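Local coordinates for protein CRISPR system Cmr subunit Cmr1-1 (Pyrococcus furiosus, PDB 4W8Z) that binds RNA as a subunit of the type III-B Cmr CRISPR complex, which it caps together with Cmr6, in antiviral adaptive immunity, at residues E184-K192 against V289-G297; S216-K224 against I300-H308. All coordinates share one frame; numbering follows the deposited sequence.

Interaction 1: E184-K192 against V289-G297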
loop_
_atom_site.group_PDB
_atom_site.type_symbol
_atom_site.label_atom_id
_atom_site.label_comp_id
_atom_site.label_asym_id
_atom_site.label_seq_id
_atom_site.Cartn_x
_atom_site.Cartn_y
_atom_site.Cartn_z
ATOM N N GLU A 184 3.702 -16.927 1.897
ATOM C CA GLU A 184 4.451 -16.310 2.978
ATOM C C GLU A 184 5.924 -16.211 2.587
ATOM O O GLU A 184 6.407 -16.981 1.755
ATOM C CB GLU A 184 4.290 -17.104 4.277
ATOM C CG GLU A 184 4.803 -18.535 4.210
ATOM C CD GLU A 184 3.867 -19.462 3.451
ATOM O OE1 GLU A 184 2.687 -19.577 3.853
ATOM O OE2 GLU A 184 4.308 -20.063 2.445
ATOM N N PHE A 185 6.633 -15.261 3.188
ATOM C CA PHE A 185 8.048 -15.064 2.904
ATOM C C PHE A 185 8.911 -15.639 4.027
ATOM O O PHE A 185 8.837 -15.190 5.173
ATOM C CB PHE A 185 8.359 -13.574 2.707
ATOM C CG PHE A 185 7.628 -12.942 1.559
ATOM C CD1 PHE A 185 7.548 -13.576 0.330
ATOM C CD2 PHE A 185 7.020 -11.704 1.709
ATOM C CE1 PHE A 185 6.871 -12.987 -0.734
ATOM C CE2 PHE A 185 6.341 -11.108 0.653
ATOM C CZ PHE A 185 6.262 -11.752 -0.569
ATOM N N ASN A 186 9.729 -16.634 3.694
ATOM C CA ASN A 186 10.643 -17.230 4.662
ATOM C C ASN A 186 11.969 -16.486 4.728
ATOM O O ASN A 186 12.686 -16.559 5.724
ATOM C CB ASN A 186 10.886 -18.701 4.326
ATOM C CG ASN A 186 9.748 -19.592 4.773
ATOM O OD1 ASN A 186 8.740 -19.115 5.288
ATOM N ND2 ASN A 186 9.904 -20.893 4.580
ATOM N N SER A 187 12.292 -15.772 3.658
ATOM C CA SER A 187 13.505 -14.971 3.610
ATOM C C SER A 187 13.270 -13.733 2.761
ATOM O O SER A 187 12.270 -13.647 2.051
ATOM C CB SER A 187 14.665 -15.780 3.042
ATOM O OG SER A 187 14.478 -16.002 1.657
ATOM N N ILE A 188 14.192 -12.777 2.830
ATOM C CA ILE A 188 14.121 -11.586 1.992
ATOM C C ILE A 188 14.337 -11.978 0.533
ATOM O O ILE A 188 13.783 -11.364 -0.382
ATOM C CB ILE A 188 15.161 -10.523 2.426
ATOM C CG1 ILE A 188 14.830 -10.009 3.829
ATOM C CG2 ILE A 188 15.219 -9.360 1.436
ATOM C CD1 ILE A 188 15.642 -8.797 4.252
ATOM N N ASP A 189 15.132 -13.020 0.322
ATOM C CA ASP A 189 15.413 -13.491 -1.027
ATOM C C ASP A 189 14.177 -14.086 -1.699
ATOM O O ASP A 189 14.003 -13.943 -2.908
ATOM C CB ASP A 189 16.549 -14.512 -1.011
ATOM C CG ASP A 189 17.912 -13.860 -0.881
ATOM O OD1 ASP A 189 18.043 -12.667 -1.233
ATOM O OD2 ASP A 189 18.857 -14.545 -0.432
ATOM N N GLU A 190 13.325 -14.750 -0.923
ATOM C CA GLU A 190 12.057 -15.241 -1.455
ATOM C C GLU A 190 11.191 -14.072 -1.914
ATOM O O GLU A 190 10.494 -14.161 -2.927
ATOM C CB GLU A 190 11.305 -16.074 -0.416
ATOM C CG GLU A 190 11.704 -17.540 -0.388
ATOM C CD GLU A 190 10.884 -18.353 0.599
ATOM O OE1 GLU A 190 10.003 -17.772 1.267
ATOM O OE2 GLU A 190 11.125 -19.573 0.707
ATOM N N PHE A 191 11.246 -12.982 -1.156
ATOM C CA PHE A 191 10.541 -11.753 -1.491
ATOM C C PHE A 191 11.079 -11.193 -2.813
ATOM O O PHE A 191 10.309 -10.900 -3.730
ATOM C CB PHE A 191 10.695 -10.734 -0.352
ATOM C CG PHE A 191 9.684 -9.615 -0.369
ATOM C CD1 PHE A 191 8.811 -9.450 -1.432
ATOM C CD2 PHE A 191 9.616 -8.722 0.689
ATOM C CE1 PHE A 191 7.891 -8.416 -1.440
ATOM C CE2 PHE A 191 8.698 -7.690 0.690
ATOM C CZ PHE A 191 7.834 -7.535 -0.374
ATOM N N LYS A 192 12.400 -11.050 -2.906
ATOM C CA LYS A 192 13.042 -10.556 -4.123
ATOM C C LYS A 192 12.645 -11.378 -5.345
ATOM O O LYS A 192 12.268 -10.832 -6.379
ATOM C CB LYS A 192 14.564 -10.575 -3.984
ATOM C CG LYS A 192 15.159 -9.549 -3.038
ATOM C CD LYS A 192 16.586 -9.230 -3.473
ATOM C CE LYS A 192 17.530 -9.044 -2.295
ATOM N NZ LYS A 192 18.944 -8.900 -2.765
ATOM N N VAL A 289 5.587 -5.945 6.903
ATOM C CA VAL A 289 5.618 -7.232 6.229
ATOM C C VAL A 289 6.204 -8.284 7.170
ATOM O O VAL A 289 7.116 -7.999 7.950
ATOM C CB VAL A 289 6.434 -7.163 4.907
ATOM C CG1 VAL A 289 7.894 -6.790 5.177
ATOM C CG2 VAL A 289 6.332 -8.476 4.121
ATOM N N GLU A 290 5.663 -9.496 7.116
ATOM C CA GLU A 290 6.204 -10.590 7.912
ATOM C C GLU A 290 7.151 -11.455 7.080
ATOM O O GLU A 290 6.769 -11.998 6.041
ATOM C CB GLU A 290 5.074 -11.438 8.493
ATOM C CG GLU A 290 5.555 -12.582 9.366
ATOM C CD GLU A 290 4.431 -13.205 10.172
ATOM O OE1 GLU A 290 3.609 -12.443 10.729
ATOM O OE2 GLU A 290 4.363 -14.452 10.236
ATOM N N ILE A 291 8.394 -11.557 7.541
ATOM C CA ILE A 291 9.407 -12.372 6.877
ATOM C C ILE A 291 10.049 -13.323 7.879
ATOM O O ILE A 291 10.623 -12.885 8.878
ATOM C CB ILE A 291 10.510 -11.507 6.223
ATOM C CG1 ILE A 291 9.891 -10.376 5.399
ATOM C CG2 ILE A 291 11.411 -12.364 5.355
ATOM C CD1 ILE A 291 10.901 -9.394 4.848
ATOM N N GLY A 292 9.945 -14.622 7.622
ATOM C CA GLY A 292 10.492 -15.611 8.530
ATOM C C GLY A 292 9.841 -15.555 9.902
ATOM O O GLY A 292 10.480 -15.833 10.915
ATOM N N GLY A 293 8.565 -15.185 9.940
ATOM C CA GLY A 293 7.831 -15.120 11.191
ATOM C C GLY A 293 8.204 -13.936 12.065
ATOM O O GLY A 293 7.904 -13.922 13.259
ATOM N N LYS A 294 8.859 -12.941 11.472
ATOM C CA LYS A 294 9.254 -11.742 12.207
ATOM C C LYS A 294 8.826 -10.478 11.459
ATOM O O LYS A 294 8.803 -10.461 10.228
ATOM C CB LYS A 294 10.766 -11.738 12.451
ATOM C CG LYS A 294 11.252 -12.870 13.342
ATOM C CD LYS A 294 12.765 -12.865 13.471
ATOM C CE LYS A 294 13.250 -14.058 14.279
ATOM N NZ LYS A 294 14.733 -14.107 14.367
ATOM N N PRO A 295 8.472 -9.418 12.206
ATOM C CA PRO A 295 7.968 -8.182 11.600
ATOM C C PRO A 295 9.064 -7.269 11.051
ATOM O O PRO A 295 10.045 -6.985 11.737
ATOM C CB PRO A 295 7.233 -7.508 12.761
ATOM C CG PRO A 295 7.949 -7.980 13.972
ATOM C CD PRO A 295 8.386 -9.386 13.676
ATOM N N TYR A 296 8.881 -6.817 9.816
ATOM C CA TYR A 296 9.779 -5.855 9.190
ATOM C C TYR A 296 9.002 -4.616 8.764
ATOM O O TYR A 296 7.828 -4.706 8.408
ATOM C CB TYR A 296 10.464 -6.458 7.965
ATOM C CG TYR A 296 11.519 -7.503 8.244
ATOM C CD1 TYR A 296 11.176 -8.755 8.735
ATOM C CD2 TYR A 296 12.856 -7.249 7.970
ATOM C CE1 TYR A 296 12.138 -9.712 8.974
ATOM C CE2 TYR A 296 13.823 -8.201 8.200
ATOM C CZ TYR A 296 13.459 -9.428 8.704
ATOM O OH TYR A 296 14.425 -10.378 8.936
ATOM N N GLY A 297 9.654 -3.460 8.786
ATOM C CA GLY A 297 9.061 -2.272 8.203
ATOM C C GLY A 297 9.140 -2.389 6.692
ATOM O O GLY A 297 10.176 -2.768 6.157
HETATM O O HOH W 1 6.950 -16.176 7.530
#
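Ile291 lays its CG2 methyl against the bend between Asn186 and Ile188, 3.5 Å from Ser187 C, while its CD1 reaches CG1 of Ile188 at 4.1 Å. With CG1 beside the backbone N (chi1 -48°) and CG2 anti to it, the two branches of Ile291 divide between the backbone leading into the helix and the side chain on its first turn. Val289 CG2 meets CD2 of Phe185 at 4.1 Å, at the ring edge near its plane, and CE2 of Phe191 at 4.2 Å. These two phenyl rings belong to the same segment and overlap, CE2 of Phe185 lying over the centre of the Phe191 ring. Trp147 of helix 136-152 touches Phe185, and Leu152 of the same helix touches Phe191. Residues 289-297 form the tip of the hairpin joining strands 284-291 and 294-302, closed by a type I' turn from Ile291 to Lys294 whose glycines, Gly292 and Gly293, adopt the positive phi that such a turn requires. The hairpin lies in the C-terminal RAMP-like part of Cmr1. At the tip Gly292 N donates to Phe185 O, 2.7 Å and nearly straight (169°), in the carbonyl plane; a water also donates to Phe185 O and accepts a weak hydrogen bond from Gly293 N. Beside this bond the start of helix 188-206 is tied down locally: Ser187 is its N-cap, its OG accepting from Glu190 N at 3.1 Å, and Asn186 N donates to Glu190 OE1 at 2.7 Å, meeting it from above the carboxylate plane. Glu290, at the margin, directs its carboxylate to a salt bridge with Lys167.

Interaction 2: S216-K224 against I300-H308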
loop_
_atom_site.group_PDB
_atom_site.type_symbol
_atom_site.label_atom_id
_atom_site.label_comp_id
_atom_site.label_asym_id
_atom_site.label_seq_id
_atom_site.Cartn_x
_atom_site.Cartn_y
_atom_site.Cartn_z
ATOM N N SER A 216 10.422 3.448 -21.051
ATOM C CA SER A 216 9.658 4.679 -21.241
ATOM C C SER A 216 8.648 4.870 -20.111
ATOM O O SER A 216 7.539 4.337 -20.161
ATOM C CB SER A 216 8.946 4.666 -22.594
ATOM N N LEU A 217 9.043 5.646 -19.103
ATOM C CA LEU A 217 8.285 5.801 -17.860
ATOM C C LEU A 217 6.814 6.169 -18.059
ATOM O O LEU A 217 6.498 7.165 -18.707
ATOM C CB LEU A 217 8.952 6.857 -16.979
ATOM C CG LEU A 217 8.477 6.896 -15.526
ATOM C CD1 LEU A 217 8.913 5.645 -14.784
ATOM C CD2 LEU A 217 8.985 8.144 -14.824
ATOM N N PRO A 218 5.905 5.353 -17.498
ATOM C CA PRO A 218 4.461 5.598 -17.564
ATOM C C PRO A 218 4.063 6.794 -16.711
ATOM O O PRO A 218 4.857 7.244 -15.884
ATOM C CB PRO A 218 3.851 4.307 -16.999
ATOM C CG PRO A 218 4.953 3.292 -17.064
ATOM C CD PRO A 218 6.207 4.067 -16.853
ATOM N N SER A 219 2.847 7.293 -16.902
ATOM C CA SER A 219 2.379 8.456 -16.158
ATOM C C SER A 219 1.526 8.051 -14.960
ATOM O O SER A 219 0.810 8.875 -14.390
ATOM C CB SER A 219 1.589 9.391 -17.068
ATOM O OG SER A 219 0.425 8.750 -17.554
ATOM N N TYR A 220 1.604 6.779 -14.586
ATOM C CA TYR A 220 0.897 6.276 -13.418
ATOM C C TYR A 220 1.778 5.271 -12.679
ATOM O O TYR A 220 2.769 4.784 -13.226
ATOM C CB TYR A 220 -0.446 5.647 -13.817
ATOM C CG TYR A 220 -0.415 4.854 -15.112
ATOM C CD1 TYR A 220 -0.599 5.482 -16.339
ATOM C CD2 TYR A 220 -0.210 3.479 -15.106
ATOM C CE1 TYR A 220 -0.570 4.767 -17.525
ATOM C CE2 TYR A 220 -0.181 2.752 -16.288
ATOM C CZ TYR A 220 -0.364 3.403 -17.495
ATOM O OH TYR A 220 -0.335 2.695 -18.679
ATOM N N ALA A 221 1.425 4.978 -11.432
ATOM C CA ALA A 221 2.206 4.065 -10.607
ATOM C C ALA A 221 2.182 2.652 -11.166
ATOM O O ALA A 221 1.123 2.126 -11.515
ATOM C CB ALA A 221 1.692 4.070 -9.175
ATOM N N THR A 222 3.359 2.046 -11.264
ATOM C CA THR A 222 3.482 0.662 -11.694
ATOM C C THR A 222 4.438 -0.071 -10.768
ATOM O O THR A 222 5.282 0.552 -10.118
ATOM C CB THR A 222 4.002 0.537 -13.144
ATOM O OG1 THR A 222 5.359 0.997 -13.212
ATOM C CG2 THR A 222 3.135 1.330 -14.111
ATOM N N LEU A 223 4.311 -1.393 -10.712
ATOM C CA LEU A 223 5.234 -2.201 -9.930
ATOM C C LEU A 223 6.645 -2.113 -10.499
ATOM O O LEU A 223 7.612 -1.971 -9.754
ATOM C CB LEU A 223 4.784 -3.661 -9.889
ATOM C CG LEU A 223 5.833 -4.585 -9.257
ATOM C CD1 LEU A 223 6.031 -4.243 -7.789
ATOM C CD2 LEU A 223 5.491 -6.054 -9.445
ATOM N N LYS A 224 6.748 -2.199 -11.823
ATOM C CA LYS A 224 8.041 -2.207 -12.506
ATOM C C LYS A 224 8.904 -1.017 -12.131
ATOM O O LYS A 224 10.100 -1.163 -11.879
ATOM C CB LYS A 224 7.854 -2.224 -14.021
ATOM C CG LYS A 224 9.151 -2.438 -14.788
ATOM C CD LYS A 224 8.995 -2.094 -16.253
ATOM C CE LYS A 224 10.000 -2.851 -17.099
ATOM N NZ LYS A 224 9.714 -4.318 -17.086
ATOM N N ILE A 300 7.501 1.336 0.164
ATOM C CA ILE A 300 7.465 1.311 -1.290
ATOM C C ILE A 300 7.395 2.737 -1.852
ATOM O O ILE A 300 6.662 3.586 -1.343
ATOM C CB ILE A 300 6.283 0.450 -1.818
ATOM C CG1 ILE A 300 6.290 0.410 -3.352
ATOM C CG2 ILE A 300 4.953 0.957 -1.292
ATOM C CD1 ILE A 300 5.481 -0.725 -3.942
ATOM N N LYS A 301 8.194 2.995 -2.885
ATOM C CA LYS A 301 8.250 4.307 -3.533
ATOM C C LYS A 301 7.872 4.217 -5.015
ATOM O O LYS A 301 8.477 3.453 -5.761
ATOM C CB LYS A 301 9.649 4.910 -3.379
ATOM C CG LYS A 301 9.929 5.459 -1.991
ATOM C CD LYS A 301 11.401 5.779 -1.779
ATOM C CE LYS A 301 12.205 4.514 -1.553
ATOM N NZ LYS A 301 13.603 4.801 -1.118
ATOM N N PHE A 302 6.875 4.994 -5.437
ATOM C CA PHE A 302 6.364 4.917 -6.810
ATOM C C PHE A 302 6.863 6.044 -7.714
ATOM O O PHE A 302 6.565 7.210 -7.470
ATOM C CB PHE A 302 4.834 4.940 -6.813
ATOM C CG PHE A 302 4.205 3.764 -6.140
ATOM C CD1 PHE A 302 4.124 2.543 -6.788
ATOM C CD2 PHE A 302 3.675 3.880 -4.865
ATOM C CE1 PHE A 302 3.540 1.457 -6.174
ATOM C CE2 PHE A 302 3.086 2.798 -4.244
ATOM C CZ PHE A 302 3.016 1.584 -4.899
ATOM N N PHE A 303 7.582 5.699 -8.778
ATOM C CA PHE A 303 8.099 6.714 -9.694
ATOM C C PHE A 303 7.318 6.724 -11.005
ATOM O O PHE A 303 7.255 5.709 -11.692
ATOM C CB PHE A 303 9.589 6.482 -9.969
ATOM C CG PHE A 303 10.432 6.376 -8.722
ATOM C CD1 PHE A 303 10.641 7.484 -7.916
ATOM C CD2 PHE A 303 11.023 5.172 -8.363
ATOM C CE1 PHE A 303 11.413 7.394 -6.774
ATOM C CE2 PHE A 303 11.798 5.078 -7.221
ATOM C CZ PHE A 303 11.993 6.190 -6.427
ATOM N N GLN A 304 6.714 7.864 -11.341
ATOM C CA GLN A 304 6.009 8.006 -12.616
ATOM C C GLN A 304 6.161 9.412 -13.205
ATOM O O GLN A 304 6.891 10.239 -12.665
ATOM C CB GLN A 304 4.524 7.664 -12.457
ATOM C CG GLN A 304 3.689 8.744 -11.786
ATOM C CD GLN A 304 3.310 8.384 -10.369
ATOM O OE1 GLN A 304 4.150 8.393 -9.469
ATOM N NE2 GLN A 304 2.037 8.069 -10.160
ATOM N N SER A 305 5.462 9.672 -14.308
ATOM C CA SER A 305 5.589 10.938 -15.030
ATOM C C SER A 305 4.744 12.069 -14.450
ATOM O O SER A 305 5.180 13.221 -14.423
ATOM C CB SER A 305 5.220 10.744 -16.500
ATOM O OG SER A 305 6.094 9.824 -17.123
ATOM N N THR A 306 3.532 11.742 -14.009
ATOM C CA THR A 306 2.629 12.731 -13.423
ATOM C C THR A 306 3.244 13.391 -12.192
ATOM O O THR A 306 3.767 12.712 -11.308
ATOM C CB THR A 306 1.270 12.098 -13.030
ATOM O OG1 THR A 306 0.525 11.787 -14.214
ATOM C CG2 THR A 306 0.453 13.050 -12.164
ATOM N N PHE A 307 3.195 14.719 -12.152
ATOM C CA PHE A 307 3.667 15.470 -10.996
ATOM C C PHE A 307 2.637 15.429 -9.871
ATOM O O PHE A 307 1.452 15.685 -10.092
ATOM C CB PHE A 307 3.981 16.917 -11.389
ATOM C CG PHE A 307 4.087 17.862 -10.222
ATOM C CD1 PHE A 307 5.126 17.754 -9.312
ATOM C CD2 PHE A 307 3.154 18.873 -10.046
ATOM C CE1 PHE A 307 5.226 18.629 -8.242
ATOM C CE2 PHE A 307 3.249 19.749 -8.978
ATOM C CZ PHE A 307 4.286 19.627 -8.077
ATOM N N HIS A 308 3.094 15.085 -8.670
ATOM C CA HIS A 308 2.239 15.096 -7.488
ATOM C C HIS A 308 2.745 16.150 -6.515
ATOM O O HIS A 308 3.856 16.032 -5.994
ATOM C CB HIS A 308 2.208 13.725 -6.809
ATOM C CG HIS A 308 2.077 12.581 -7.764
ATOM N ND1 HIS A 308 0.866 11.991 -8.059
ATOM C CD2 HIS A 308 3.007 11.918 -8.490
ATOM C CE1 HIS A 308 1.057 11.014 -8.928
ATOM N NE2 HIS A 308 2.347 10.950 -9.206
#
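Ala221 brings its CB to 3.7 Å from CD1 of Phe302, and this is the closely packed end of the contact. Phe302 has CG beside its backbone N (chi1 -64°), which places CD1 next to Ala221 CB, and Thr222 O comes to the edge of the ring. Trp44 of helix 38-54 touches Ala221, and Trp285 meets the Phe302 ring edge-to-face. Next along, Gln304 CB lies 3.5 Å from each of two loop carbonyls, Tyr220 O and Pro218 O. Past the end of strand 294-302 the two chains run on as irregular backbone, and the contact becomes polar and open to solvent. Ser305 N donates to Pro218 O at 3.0 Å, in the carbonyl plane on a lone pair but bent at the hydrogen (139°). Thr306 OG1 donates to Ser219 O at 2.9 Å, also in plane on a lone pair. Leu217, exposed though apolar, lies along the backbone of Phe303 and Gln304: its CD1 is 3.5 Å from Phe303 O and its CD2 3.5 Å from Gln304 C. The contact thus joins the linker between helix 188-206 and strand 226-231 to the chain leaving a central strand of the C-terminal sheet. Because the acceptors at the outer end are main-chain carbonyls of the linker, the polar grip there depends on the path of its backbone rather than on the polar ends of its side chains, whereas the inner end relies on apolar fit.

How the interactions relate
Strand 294-302 serves both contacts: interaction 1 lies where the strand begins, at the hairpin tip shared with strand 284-291, and interaction 2 where it runs out into loop, the two centres about 25 Å apart. Their first segments are the approach to helix 188-206 with its first turn, and the loop that follows the helix, so this part of the chain meets the same sheet at two distant places. Each is only partly buried. Interaction 1 rests mostly on aliphatic and aromatic packing with one backbone bond at its exposed turn. Interaction 2 buries more surface, 475 against 341 Å², yet grades from an apolar Ala221-Phe302 end to a solvent-side end of hydroxyls and carbonyls.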